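Local coordinates for protein beta-glucosidase (Chaetomella raphigera, PDB 6JXG) that probably hydrolyses terminal, non-reducing beta-D-glucosyl residues with release of beta-D-glucose, as a secreted glycoside hydrolase of family 3 in cellulose degradation, at residues K116-A120 against Y540-I544; R454-P459 against V484-I488; S128-Y132 against V557-H561; G121-E125 against G382-T387; L529-K535 against P569-Y575. All blocks are in the same frame, centred on the assembly; numbering follows the deposited sequence.

In the fold
Contacts 1, 3 and 4 join the N-terminal family 3 domain, of the TIM-barrel clan, to the C-terminal domain, whereas contacts 2 and 5 tie loops within the C-terminal domain. All five are largely buried: contact 3 is so throughout, A543 in contact 1 is exposed, and contacts 1, 2 and 5 have several partly exposed members. Between domains, side chains, waters, an aspartate-arginine salt bridge and faces of aromatic rings do the work, while contact 5 rests on backbone pairing and contact 2 combines a two-nitrogen arginine grip with a backbone bond. Contact 1 is a hub, linked through R454 to contact 2 and through Y540 OH to contact 5; D558 and T532 connect contacts 3 and 5.

Contact 1: residues K116-A120 against Y540-I544; sequences KIPEA and YGTAI
T542 OG1 donates to K116 O at 2.8 Å, and this hydrogen bond is the direct polar link between the two loops. The hydroxyl comes in tilted by 18° from the carbonyl plane. A chi1 of 51° sets OG1 between the backbone N and the carbonyl carbon of T542, turned at the neighbouring loop, and the same oxygen lies 3.4 Å from P118 CD. P118 heads a different kind of contact: its CG sits over one face of the Y540 ring, 3.8 Å from the centroid, in a CH-pi interaction displaced toward the rim. The phenol end of Y540 leaves this contact and is hydrogen-bonded to T532 O and A534 N. Farther along, I117 and I544 cross at about a right angle, with I117 CG2 3.6 Å from I544 CD1, and I544 CD1 also reaches A120. Residues I117 to A120 form a type I beta turn, which brings P118 and E119 round to the facing loop. Two waters stitch the margins. One accepts from K116 NZ at 2.8 Å and from A543 N; the other lies 2.6 Å from E119 OE2 and 2.8 Å from T542 O. K116 NZ is also salt-bridged to D549 and E553. The pairing joins a loop of the TIM-barrel-clan domain to one of the C-terminal domain, more than 400 residues apart. Between these two segments the chemistry is mostly apolar fit with one direct hydrogen bond, which probably fixes how K116 and T542 line up, while bridging waters serve the polar groups nearby.

Contact 2: residues R454-P459 against V484-I488; sequences RNSLAP and VGPLI
R454 reaches across to P486 in the C-terminal domain of this family 3 enzyme, between the loop that leaves strand 477-483 of the mixed sheet and a loop that carries an ST turn at S456. From CB, which points toward the other loop, the chain runs straight through CG to CD and then bends at chi3 (-76°). NE passes V484 CG2 at 4.1 Å. The guanidinium holds P486 O end-on with both terminal nitrogens, NH1 at 2.9 Å and NH2 at 3.0 Å, and the oxygen lies close to the guanidinium plane for each. NH2 meets a lone pair of P486 O in the carbonyl plane, whereas NH1 is tilted 26° from that plane. L457 CD2 covers one face of the group, V484 CG2 and G485 N lie over the opposite one, and L487 CD2 sits at the edge, 3.4 Å from NH1, which should restrict its rotation as well as its position. NH2 also donates to P118 O, so the arginine reaches the N-terminal domain too. The loops meet again at L457 O, which accepts from I488 N at 2.8 Å while L487 CA approaches it at 3.2 Å.

Contact 3: residues S128-Y132 against V557-H561; sequences SPDPY and VDYRH
D130 OD1 is the dense centre of this contact, gripped by Y559 OH at 2.6 Å and by R560 NH1 at 2.9 Å. The two donors arrive from opposite faces of the carboxylate plane, the hydroxyl on the syn side and the arginine on the anti side, in a salt bridge whose N-H...O angle is a nearly straight 171°. A first torsion of -176° carries the D130 carboxylate away from its own backbone N and out to this pair. P131 CD lies over one face of the R560 guanidinium, 3.6 Å from NH1. D130 is also the N-cap of helix 131-147, its OD2 accepting from L133 N, and Y559 and R560 open helix 559-564, so one carboxylate joins two helix starts from different domains. Replacing D130 with an alanine would probably leave R560 without its charge mate across the contact and Y559 OH without its acceptor, with the helix start uncapped. P129 packs on V557 and D558 (P129 CG to D558 CB 3.8 Å), but the backbone oxygens beside it are joined through water: one molecule donates to P129 O and V557 O and accepts from R560 NH1. A second, 2.7 Å from D130 OD1, accepts from R560 NH2, also bonded to Q649.

Contact 4: residues G121-E125 against G382-T387; sequences GRNWE and GWGSGT
W124 meets G382 through a CH-pi contact that presses a 3-10 segment of the N-terminal, TIM-barrel-clan domain against a glycine-rich loop of the C-terminal domain. G382 CA lies over the indole, 3.7 Å from the centroid of the six-membered ring and 24° off its normal, while CG of E125 covers the opposite face. W124 therefore sits as a slab between the two, with chi1 of 61° placing the ring between its backbone N and carbonyl carbon. At the ring's edge G386 O comes within 3.4 Å of W124 CH2. G386 is the centre of an inverse gamma turn, and its CA stands 3.2 Å from E125 OE1; a side chain here, as at G382, would run into its partner. The buried G382 N has no hydrogen-bond partner in the model. Within the same segment R122 holds E125 OE2 in a side-on salt bridge, through NE at 2.8 Å and NH2 at 3.0 Å, both from the same face of the carboxylate. Waters rather than direct bonds carry its polarity across, one linking OE2 to W383 O and G386 N, another joining OE1 to G386 O. A third donates to E125 OE1 and to S385 OG, a hydroxyl also bonded to E442 OE2.

Contact 5: residues L529-K535 against P569-Y575; sequences LPYTIAK and PRFEFGY
I533 and F571 lie side by side and point the same way, with I533 CG2 4.1 Å from F571 CD2, while L529 crosses F571 obliquely and sets CD1 3.7 Å from its CB. Beneath them lies a single antiparallel bridge with a classic beta bulge: I533 N donates to F571 O at 2.9 Å, and I533 O accepts from both R570 N, at 2.8 Å, and F571 N. T532 stands at about a right angle to F573, and its CG2 presses on P569 CB at a tight 3.4 Å. The F573 ring takes L529 O over one face and P530 O at its edge. At the outer end K535 crosses R570 at about a right angle, laying CD over a guanidinium face 3.6 Å from NH2. Cut back to an alanine, K535 would probably uncover that face and let the guanidinium turn more freely about its E490 salt bridge. P530 O and Y531 O are buried without a partner in the model. The chemistry implies C-terminal-domain loops held by backbone bonds, at the far end L529 N to Y575 O and G574 N to L529 O, while E490 probably offsets K535 NZ and R570 NH2, like charges 4.1 Å apart.

Contact 1: residues K116-A120 against Y540-I544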
# COMPACT_ATOMS: atom_id res chain seq x y z
N LYS A 116 -5.62 2.48 -9.72
CA LYS A 116 -6.23 3.33 -10.73
C LYS A 116 -7.71 3.00 -10.96
O LYS A 116 -8.50 3.91 -11.36
CB LYS A 116 -5.47 3.22 -12.08
CG LYS A 116 -6.38 2.92 -13.28
CD LYS A 116 -5.68 2.11 -14.25
CE LYS A 116 -6.38 1.08 -15.04
NZ LYS A 116 -7.04 1.51 -16.27
N ILE A 117 -8.08 1.75 -10.70
CA ILE A 117 -9.49 1.26 -10.81
C ILE A 117 -10.04 1.07 -9.43
O ILE A 117 -9.60 0.17 -8.68
CB ILE A 117 -9.62 -0.05 -11.63
CG1 ILE A 117 -9.03 0.12 -13.02
CG2 ILE A 117 -11.06 -0.55 -11.61
CD1 ILE A 117 -8.78 -1.17 -13.75
N PRO A 118 -11.01 1.91 -9.05
CA PRO A 118 -11.42 1.90 -7.62
C PRO A 118 -11.98 0.54 -7.11
O PRO A 118 -11.88 0.22 -5.90
CB PRO A 118 -12.44 3.02 -7.55
CG PRO A 118 -12.89 3.23 -8.95
CD PRO A 118 -11.78 2.85 -9.87
N GLU A 119 -12.54 -0.23 -8.03
CA GLU A 119 -13.10 -1.53 -7.72
C GLU A 119 -12.04 -2.62 -7.56
O GLU A 119 -12.35 -3.72 -7.09
CB GLU A 119 -14.03 -2.03 -8.84
CG GLU A 119 -15.29 -1.18 -9.02
CD GLU A 119 -15.12 0.01 -9.96
OE1 GLU A 119 -13.98 0.34 -10.39
OE2 GLU A 119 -16.19 0.70 -10.25
N ALA A 120 -10.86 -2.40 -8.06
CA ALA A 120 -9.91 -3.49 -8.14
C ALA A 120 -9.54 -4.09 -6.79
O ALA A 120 -9.48 -3.43 -5.73
CB ALA A 120 -8.71 -3.10 -8.98
N TYR A 540 -15.15 8.26 -12.00
CA TYR A 540 -13.68 7.88 -11.92
C TYR A 540 -13.07 7.78 -13.30
O TYR A 540 -11.86 7.99 -13.47
CB TYR A 540 -13.43 6.57 -11.15
CG TYR A 540 -13.74 6.70 -9.74
CD1 TYR A 540 -12.78 7.17 -8.84
CD2 TYR A 540 -14.97 6.37 -9.26
CE1 TYR A 540 -13.07 7.29 -7.52
CE2 TYR A 540 -15.28 6.51 -7.91
CZ TYR A 540 -14.36 7.01 -7.05
OH TYR A 540 -14.66 7.18 -5.73
N GLY A 541 -13.91 7.51 -14.32
CA GLY A 541 -13.41 7.35 -15.68
C GLY A 541 -12.61 6.09 -15.92
O GLY A 541 -11.99 5.94 -16.97
N THR A 542 -12.53 5.23 -14.90
CA THR A 542 -11.88 3.90 -15.00
C THR A 542 -12.85 2.88 -14.46
O THR A 542 -13.75 3.19 -13.66
CB THR A 542 -10.63 3.79 -14.19
OG1 THR A 542 -10.88 4.22 -12.84
CG2 THR A 542 -9.55 4.63 -14.75
N ALA A 543 -12.62 1.64 -14.90
CA ALA A 543 -13.44 0.50 -14.50
C ALA A 543 -12.69 -0.81 -14.83
O ALA A 543 -11.71 -0.83 -15.61
CB ALA A 543 -14.76 0.60 -15.26
N ILE A 544 -13.16 -1.89 -14.24
CA ILE A 544 -12.69 -3.24 -14.56
C ILE A 544 -13.01 -3.55 -16.01
O ILE A 544 -14.15 -3.45 -16.44
CB ILE A 544 -13.35 -4.28 -13.66
CG1 ILE A 544 -13.08 -3.96 -12.15
CG2 ILE A 544 -12.90 -5.69 -14.04
CD1 ILE A 544 -11.61 -4.06 -11.72
O HOH W 1 -9.79 1.16 -16.33
O HOH W 2 -15.86 2.71 -11.84

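Contact 2: residues R454-P459 against V484-I488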
# COMPACT_ATOMS: atom_id res chain seq x y z
N ARG A 454 -14.26 -5.97 -6.84
CA ARG A 454 -15.58 -5.58 -6.49
C ARG A 454 -16.43 -5.29 -7.72
O ARG A 454 -15.97 -4.76 -8.72
CB ARG A 454 -15.61 -4.31 -5.61
CG ARG A 454 -14.90 -4.50 -4.29
CD ARG A 454 -15.02 -3.29 -3.42
NE ARG A 454 -14.20 -2.16 -3.75
CZ ARG A 454 -14.51 -0.91 -3.40
NH1 ARG A 454 -15.68 -0.58 -2.84
NH2 ARG A 454 -13.66 0.05 -3.64
N ASN A 455 -17.69 -5.66 -7.61
CA ASN A 455 -18.58 -5.55 -8.74
C ASN A 455 -19.33 -4.22 -8.70
O ASN A 455 -20.10 -3.89 -9.59
CB ASN A 455 -19.43 -6.80 -8.88
CG ASN A 455 -20.51 -6.95 -7.82
OD1 ASN A 455 -21.17 -8.03 -7.73
ND2 ASN A 455 -20.75 -5.93 -7.06
N SER A 456 -19.09 -3.40 -7.68
CA SER A 456 -19.76 -2.10 -7.55
C SER A 456 -18.95 -1.32 -6.54
O SER A 456 -18.03 -1.88 -5.95
CB SER A 456 -21.17 -2.19 -7.01
OG SER A 456 -21.12 -2.56 -5.64
N LEU A 457 -19.35 -0.06 -6.35
CA LEU A 457 -18.83 0.83 -5.30
C LEU A 457 -19.90 1.11 -4.20
O LEU A 457 -19.93 2.16 -3.51
CB LEU A 457 -18.30 2.12 -5.92
CG LEU A 457 -17.08 1.97 -6.86
CD1 LEU A 457 -16.74 3.35 -7.38
CD2 LEU A 457 -15.83 1.35 -6.22
N ALA A 458 -20.77 0.13 -4.03
CA ALA A 458 -21.82 0.14 -3.01
C ALA A 458 -21.36 -0.60 -1.76
O ALA A 458 -20.67 -1.62 -1.87
CB ALA A 458 -23.06 -0.53 -3.60
N PRO A 459 -21.82 -0.18 -0.57
CA PRO A 459 -21.54 -0.99 0.61
C PRO A 459 -21.96 -2.47 0.50
O PRO A 459 -22.96 -2.80 -0.14
CB PRO A 459 -22.31 -0.27 1.72
CG PRO A 459 -22.33 1.14 1.30
CD PRO A 459 -22.54 1.06 -0.19
N VAL A 484 -12.30 -1.36 2.16
CA VAL A 484 -11.06 -1.51 1.39
C VAL A 484 -10.81 -0.43 0.39
O VAL A 484 -9.70 -0.34 -0.15
CB VAL A 484 -11.01 -2.87 0.67
CG1 VAL A 484 -11.01 -3.96 1.72
CG2 VAL A 484 -12.21 -3.08 -0.29
N GLY A 485 -11.82 0.40 0.08
CA GLY A 485 -11.65 1.42 -0.91
C GLY A 485 -12.85 2.30 -1.07
O GLY A 485 -13.81 2.11 -0.34
N PRO A 486 -12.81 3.22 -2.03
CA PRO A 486 -13.90 4.16 -2.26
C PRO A 486 -15.25 3.47 -2.33
O PRO A 486 -15.40 2.34 -2.87
CB PRO A 486 -13.57 4.75 -3.64
CG PRO A 486 -12.13 4.51 -3.86
CD PRO A 486 -11.74 3.34 -3.04
N LEU A 487 -16.24 4.16 -1.81
CA LEU A 487 -17.62 3.80 -1.92
C LEU A 487 -18.41 5.09 -2.31
O LEU A 487 -18.04 6.19 -1.93
CB LEU A 487 -18.17 3.25 -0.61
CG LEU A 487 -17.59 1.96 -0.10
CD1 LEU A 487 -18.01 1.69 1.30
CD2 LEU A 487 -18.12 0.90 -1.07
N ILE A 488 -19.54 4.91 -2.97
CA ILE A 488 -20.45 6.01 -3.26
C ILE A 488 -21.36 6.09 -2.03
O ILE A 488 -22.02 5.13 -1.66
CB ILE A 488 -21.25 5.74 -4.56
CG1 ILE A 488 -20.32 5.42 -5.73
CG2 ILE A 488 -22.24 6.89 -4.85
CD1 ILE A 488 -19.34 6.54 -6.13

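Contact 3: residues S128-Y132 against V557-H561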
# COMPACT_ATOMS: atom_id res chain seq x y z
N SER A 128 -1.93 3.80 -2.46
CA SER A 128 -2.76 4.85 -3.16
C SER A 128 -2.47 5.04 -4.64
O SER A 128 -1.38 4.80 -5.11
CB SER A 128 -2.73 6.19 -2.46
OG SER A 128 -1.75 7.04 -2.94
N PRO A 129 -3.47 5.57 -5.37
CA PRO A 129 -3.28 5.93 -6.77
C PRO A 129 -2.59 7.28 -7.00
O PRO A 129 -2.45 7.70 -8.15
CB PRO A 129 -4.73 5.98 -7.33
CG PRO A 129 -5.54 6.35 -6.17
CD PRO A 129 -4.90 5.60 -5.00
N ASP A 130 -2.04 7.88 -5.94
CA ASP A 130 -1.12 9.00 -6.08
C ASP A 130 0.33 8.54 -6.02
O ASP A 130 0.78 7.96 -5.04
CB ASP A 130 -1.30 10.03 -4.98
CG ASP A 130 -0.41 11.21 -5.21
OD1 ASP A 130 -0.79 12.03 -6.11
OD2 ASP A 130 0.68 11.29 -4.57
N PRO A 131 1.10 8.78 -7.10
CA PRO A 131 2.40 8.16 -7.12
C PRO A 131 3.36 8.75 -6.08
O PRO A 131 4.29 8.03 -5.65
CB PRO A 131 2.90 8.46 -8.55
CG PRO A 131 2.13 9.65 -9.02
CD PRO A 131 0.76 9.41 -8.36
N TYR A 132 3.21 10.04 -5.71
CA TYR A 132 4.13 10.66 -4.77
C TYR A 132 3.92 10.05 -3.37
O TYR A 132 4.90 9.66 -2.67
CB TYR A 132 3.92 12.19 -4.73
CG TYR A 132 4.88 12.87 -3.82
CD1 TYR A 132 6.15 13.19 -4.26
CD2 TYR A 132 4.57 13.12 -2.50
CE1 TYR A 132 7.06 13.84 -3.39
CE2 TYR A 132 5.47 13.67 -1.65
CZ TYR A 132 6.72 14.05 -2.10
OH TYR A 132 7.59 14.66 -1.14
N VAL A 557 -5.76 9.83 -13.44
CA VAL A 557 -6.27 8.78 -12.59
C VAL A 557 -6.59 9.41 -11.23
O VAL A 557 -5.91 10.34 -10.79
CB VAL A 557 -5.19 7.73 -12.52
CG1 VAL A 557 -5.25 6.93 -11.29
CG2 VAL A 557 -5.25 6.84 -13.75
N ASP A 558 -7.66 8.95 -10.61
CA ASP A 558 -8.16 9.51 -9.39
C ASP A 558 -8.32 11.05 -9.52
O ASP A 558 -8.86 11.54 -10.52
CB ASP A 558 -7.32 9.04 -8.16
CG ASP A 558 -8.07 9.21 -6.84
OD1 ASP A 558 -8.89 8.34 -6.37
OD2 ASP A 558 -7.81 10.27 -6.25
N TYR A 559 -7.85 11.81 -8.54
CA TYR A 559 -8.12 13.27 -8.50
C TYR A 559 -7.61 14.04 -9.70
O TYR A 559 -8.14 15.10 -10.02
CB TYR A 559 -7.61 13.92 -7.19
CG TYR A 559 -6.09 14.00 -7.05
CD1 TYR A 559 -5.42 15.16 -7.30
CD2 TYR A 559 -5.35 12.88 -6.64
CE1 TYR A 559 -4.05 15.26 -7.20
CE2 TYR A 559 -4.00 13.00 -6.46
CZ TYR A 559 -3.33 14.17 -6.79
OH TYR A 559 -1.96 14.24 -6.66
N ARG A 560 -6.53 13.56 -10.31
CA ARG A 560 -6.01 14.14 -11.56
C ARG A 560 -7.11 14.20 -12.63
O ARG A 560 -7.22 15.20 -13.35
CB ARG A 560 -4.84 13.31 -12.06
CG ARG A 560 -3.59 13.34 -11.18
CD ARG A 560 -2.65 12.15 -11.53
NE ARG A 560 -1.25 12.46 -11.17
CZ ARG A 560 -0.75 12.43 -9.94
NH1 ARG A 560 -1.54 12.05 -8.95
NH2 ARG A 560 0.50 12.86 -9.69
N HIS A 561 -7.91 13.16 -12.73
CA HIS A 561 -9.08 13.14 -13.61
C HIS A 561 -10.19 14.07 -13.20
O HIS A 561 -10.70 14.86 -14.04
CB HIS A 561 -9.60 11.73 -13.79
CG HIS A 561 -10.93 11.64 -14.47
ND1 HIS A 561 -11.12 11.94 -15.81
CD2 HIS A 561 -12.13 11.24 -14.00
CE1 HIS A 561 -12.40 11.75 -16.11
NE2 HIS A 561 -13.02 11.31 -15.03
O HOH W 3 -3.72 10.15 -8.92
O HOH W 4 1.59 12.95 -7.12

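Contact 4: residues G121-E125 against G382-T387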
# COMPACT_ATOMS: atom_id res chain seq x y z
N GLY A 121 -9.41 -5.41 -6.78
CA GLY A 121 -9.56 -6.12 -5.50
C GLY A 121 -8.40 -6.07 -4.51
O GLY A 121 -8.61 -6.38 -3.33
N ARG A 122 -7.20 -5.71 -4.97
CA ARG A 122 -6.02 -5.71 -4.09
C ARG A 122 -5.51 -4.31 -3.72
O ARG A 122 -4.44 -4.16 -3.12
CB ARG A 122 -4.92 -6.50 -4.74
CG ARG A 122 -5.28 -7.97 -4.91
CD ARG A 122 -4.12 -8.69 -5.58
NE ARG A 122 -3.07 -8.96 -4.56
CZ ARG A 122 -1.98 -9.70 -4.76
NH1 ARG A 122 -1.74 -10.22 -5.95
NH2 ARG A 122 -1.13 -9.91 -3.76
N ASN A 123 -6.29 -3.30 -4.02
CA ASN A 123 -5.78 -1.92 -3.86
C ASN A 123 -5.47 -1.54 -2.42
O ASN A 123 -4.53 -0.85 -2.15
CB ASN A 123 -6.75 -0.89 -4.49
CG ASN A 123 -6.92 -1.07 -5.97
OD1 ASN A 123 -6.15 -1.74 -6.61
ND2 ASN A 123 -7.91 -0.38 -6.53
N TRP A 124 -6.24 -2.07 -1.52
CA TRP A 124 -5.98 -2.02 -0.06
C TRP A 124 -4.62 -2.49 0.43
O TRP A 124 -4.10 -1.97 1.47
CB TRP A 124 -7.09 -2.74 0.73
CG TRP A 124 -7.23 -4.16 0.41
CD1 TRP A 124 -7.94 -4.71 -0.60
CD2 TRP A 124 -6.48 -5.24 1.02
NE1 TRP A 124 -7.79 -6.09 -0.59
CE2 TRP A 124 -6.87 -6.43 0.39
CE3 TRP A 124 -5.57 -5.30 2.08
CZ2 TRP A 124 -6.38 -7.71 0.79
CZ3 TRP A 124 -5.03 -6.58 2.47
CH2 TRP A 124 -5.45 -7.76 1.83
N GLU A 125 -3.97 -3.37 -0.33
CA GLU A 125 -2.63 -3.79 0.02
C GLU A 125 -1.58 -2.73 -0.26
O GLU A 125 -0.46 -2.74 0.33
CB GLU A 125 -2.22 -5.03 -0.80
CG GLU A 125 -3.08 -6.27 -0.70
CD GLU A 125 -2.34 -7.55 -1.04
OE1 GLU A 125 -1.25 -7.83 -0.45
OE2 GLU A 125 -2.85 -8.33 -1.88
N GLY A 382 -8.61 -7.18 3.95
CA GLY A 382 -9.08 -7.92 2.75
C GLY A 382 -8.57 -9.35 2.58
O GLY A 382 -8.02 -9.94 3.49
N TRP A 383 -8.87 -10.00 1.45
CA TRP A 383 -8.53 -11.43 1.36
C TRP A 383 -7.43 -11.70 0.35
O TRP A 383 -7.13 -10.87 -0.51
CB TRP A 383 -9.73 -12.30 1.00
CG TRP A 383 -10.30 -12.14 -0.33
CD1 TRP A 383 -9.79 -12.63 -1.49
CD2 TRP A 383 -11.56 -11.52 -0.68
NE1 TRP A 383 -10.64 -12.35 -2.54
CE2 TRP A 383 -11.71 -11.65 -2.09
CE3 TRP A 383 -12.55 -10.86 0.03
CZ2 TRP A 383 -12.82 -11.14 -2.79
CZ3 TRP A 383 -13.70 -10.39 -0.67
CH2 TRP A 383 -13.80 -10.52 -2.06
N GLY A 384 -6.85 -12.88 0.48
CA GLY A 384 -5.81 -13.34 -0.44
C GLY A 384 -4.49 -13.59 0.25
O GLY A 384 -4.47 -13.93 1.42
N SER A 385 -3.39 -13.42 -0.50
CA SER A 385 -2.06 -13.68 -0.01
C SER A 385 -1.54 -12.60 0.90
O SER A 385 -0.67 -12.86 1.72
CB SER A 385 -1.09 -13.83 -1.18
OG SER A 385 -0.98 -12.56 -1.79
N GLY A 386 -2.10 -11.39 0.80
CA GLY A 386 -1.67 -10.22 1.63
C GLY A 386 -2.31 -10.16 3.02
O GLY A 386 -2.82 -9.09 3.44
N THR A 387 -2.31 -11.31 3.68
CA THR A 387 -2.99 -11.55 4.93
C THR A 387 -2.09 -12.14 5.98
O THR A 387 -0.96 -12.55 5.69
CB THR A 387 -4.23 -12.46 4.73
OG1 THR A 387 -3.89 -13.72 4.13
CG2 THR A 387 -5.28 -11.66 3.80
O HOH W 5 -4.33 -10.42 -0.88
O HOH W 6 -1.43 -6.83 2.21
O HOH W 7 0.23 -10.04 -0.97

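Contact 5: residues L529-K535 against P569-Y575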
# COMPACT_ATOMS: atom_id res chain seq x y z
N LEU A 529 -8.14 11.22 3.16
CA LEU A 529 -8.38 10.20 2.14
C LEU A 529 -7.20 10.07 1.19
O LEU A 529 -6.64 11.07 0.73
CB LEU A 529 -9.59 10.55 1.33
CG LEU A 529 -10.96 10.47 1.95
CD1 LEU A 529 -11.96 10.96 0.93
CD2 LEU A 529 -11.31 9.03 2.40
N PRO A 530 -6.80 8.81 0.87
CA PRO A 530 -5.76 8.56 -0.10
C PRO A 530 -6.30 8.24 -1.48
O PRO A 530 -5.56 7.88 -2.35
CB PRO A 530 -5.06 7.31 0.47
CG PRO A 530 -6.19 6.49 1.04
CD PRO A 530 -7.13 7.59 1.64
N TYR A 531 -7.60 8.42 -1.66
CA TYR A 531 -8.30 8.30 -2.93
C TYR A 531 -9.54 9.18 -2.93
O TYR A 531 -9.86 9.81 -1.92
CB TYR A 531 -8.64 6.85 -3.20
CG TYR A 531 -9.19 6.12 -1.98
CD1 TYR A 531 -10.35 6.54 -1.36
CD2 TYR A 531 -8.52 4.99 -1.45
CE1 TYR A 531 -10.83 5.90 -0.25
CE2 TYR A 531 -9.02 4.35 -0.34
CZ TYR A 531 -10.17 4.82 0.25
OH TYR A 531 -10.65 4.14 1.35
N THR A 532 -10.15 9.32 -4.08
CA THR A 532 -11.33 10.17 -4.21
C THR A 532 -12.58 9.40 -4.01
O THR A 532 -12.67 8.26 -4.51
CB THR A 532 -11.37 10.82 -5.61
OG1 THR A 532 -10.22 11.59 -5.84
CG2 THR A 532 -12.59 11.72 -5.83
N ILE A 533 -13.56 10.00 -3.28
CA ILE A 533 -14.90 9.47 -3.13
C ILE A 533 -15.82 10.33 -4.02
O ILE A 533 -16.10 11.52 -3.75
CB ILE A 533 -15.38 9.45 -1.67
CG1 ILE A 533 -14.49 8.51 -0.85
CG2 ILE A 533 -16.87 9.07 -1.54
CD1 ILE A 533 -14.92 8.33 0.56
N ALA A 534 -16.21 9.72 -5.15
CA ALA A 534 -17.05 10.38 -6.17
C ALA A 534 -18.53 10.35 -5.77
O ALA A 534 -18.97 9.60 -4.86
CB ALA A 534 -16.88 9.67 -7.44
N LYS A 535 -19.30 11.14 -6.49
CA LYS A 535 -20.75 11.15 -6.34
C LYS A 535 -21.45 10.05 -7.14
O LYS A 535 -22.56 9.63 -6.77
CB LYS A 535 -21.33 12.50 -6.76
CG LYS A 535 -20.78 13.68 -5.99
CD LYS A 535 -21.64 14.88 -6.24
CE LYS A 535 -20.92 16.13 -5.86
NZ LYS A 535 -21.85 17.23 -6.33
N PRO A 569 -15.95 15.95 -6.82
CA PRO A 569 -16.11 14.71 -6.12
C PRO A 569 -17.00 14.99 -4.96
O PRO A 569 -17.26 16.18 -4.67
CB PRO A 569 -14.64 14.39 -5.66
CG PRO A 569 -13.85 15.67 -5.75
CD PRO A 569 -14.67 16.63 -6.57
N ARG A 570 -17.37 13.95 -4.21
CA ARG A 570 -18.06 14.19 -2.95
C ARG A 570 -17.05 14.52 -1.88
O ARG A 570 -17.18 15.54 -1.21
CB ARG A 570 -18.91 13.01 -2.59
CG ARG A 570 -19.48 13.08 -1.19
CD ARG A 570 -20.32 14.38 -1.00
NE ARG A 570 -21.50 14.35 -1.84
CZ ARG A 570 -22.18 15.42 -2.24
NH1 ARG A 570 -21.83 16.64 -1.89
NH2 ARG A 570 -23.23 15.27 -3.02
N PHE A 571 -16.04 13.67 -1.71
CA PHE A 571 -14.91 13.97 -0.83
C PHE A 571 -13.64 13.75 -1.67
O PHE A 571 -13.46 12.66 -2.24
CB PHE A 571 -14.93 13.06 0.37
CG PHE A 571 -16.22 13.15 1.17
CD1 PHE A 571 -16.55 14.33 1.79
CD2 PHE A 571 -17.04 12.04 1.30
CE1 PHE A 571 -17.75 14.42 2.56
CE2 PHE A 571 -18.19 12.12 2.07
CZ PHE A 571 -18.55 13.32 2.68
N GLU A 572 -12.84 14.81 -1.80
CA GLU A 572 -11.67 14.79 -2.62
C GLU A 572 -10.49 14.04 -1.99
O GLU A 572 -10.38 13.87 -0.75
CB GLU A 572 -11.27 16.23 -2.97
CG GLU A 572 -10.75 17.04 -1.79
CD GLU A 572 -11.79 17.81 -0.96
OE1 GLU A 572 -13.01 17.53 -1.08
OE2 GLU A 572 -11.35 18.66 -0.17
N PHE A 573 -9.57 13.63 -2.85
CA PHE A 573 -8.26 13.16 -2.41
C PHE A 573 -7.66 14.18 -1.45
O PHE A 573 -7.66 15.35 -1.73
CB PHE A 573 -7.37 12.96 -3.63
CG PHE A 573 -5.93 12.55 -3.33
CD1 PHE A 573 -5.55 11.19 -3.19
CD2 PHE A 573 -4.96 13.53 -3.13
CE1 PHE A 573 -4.24 10.82 -2.90
CE2 PHE A 573 -3.64 13.15 -2.88
CZ PHE A 573 -3.27 11.80 -2.77
N GLY A 574 -7.16 13.68 -0.32
CA GLY A 574 -6.50 14.50 0.69
C GLY A 574 -7.42 15.16 1.68
O GLY A 574 -6.98 15.87 2.58
N TYR A 575 -8.72 14.91 1.53
CA TYR A 575 -9.70 15.41 2.51
C TYR A 575 -9.81 14.64 3.83
O TYR A 575 -9.83 13.38 3.91
CB TYR A 575 -11.08 15.47 1.82
CG TYR A 575 -12.23 15.82 2.71
CD1 TYR A 575 -12.99 14.82 3.28
CD2 TYR A 575 -12.63 17.15 2.89
CE1 TYR A 575 -14.07 15.13 4.04
CE2 TYR A 575 -13.75 17.44 3.66
CZ TYR A 575 -14.45 16.42 4.22
OH TYR A 575 -15.53 16.63 5.02
O HOH W 8 -10.55 14.25 -5.73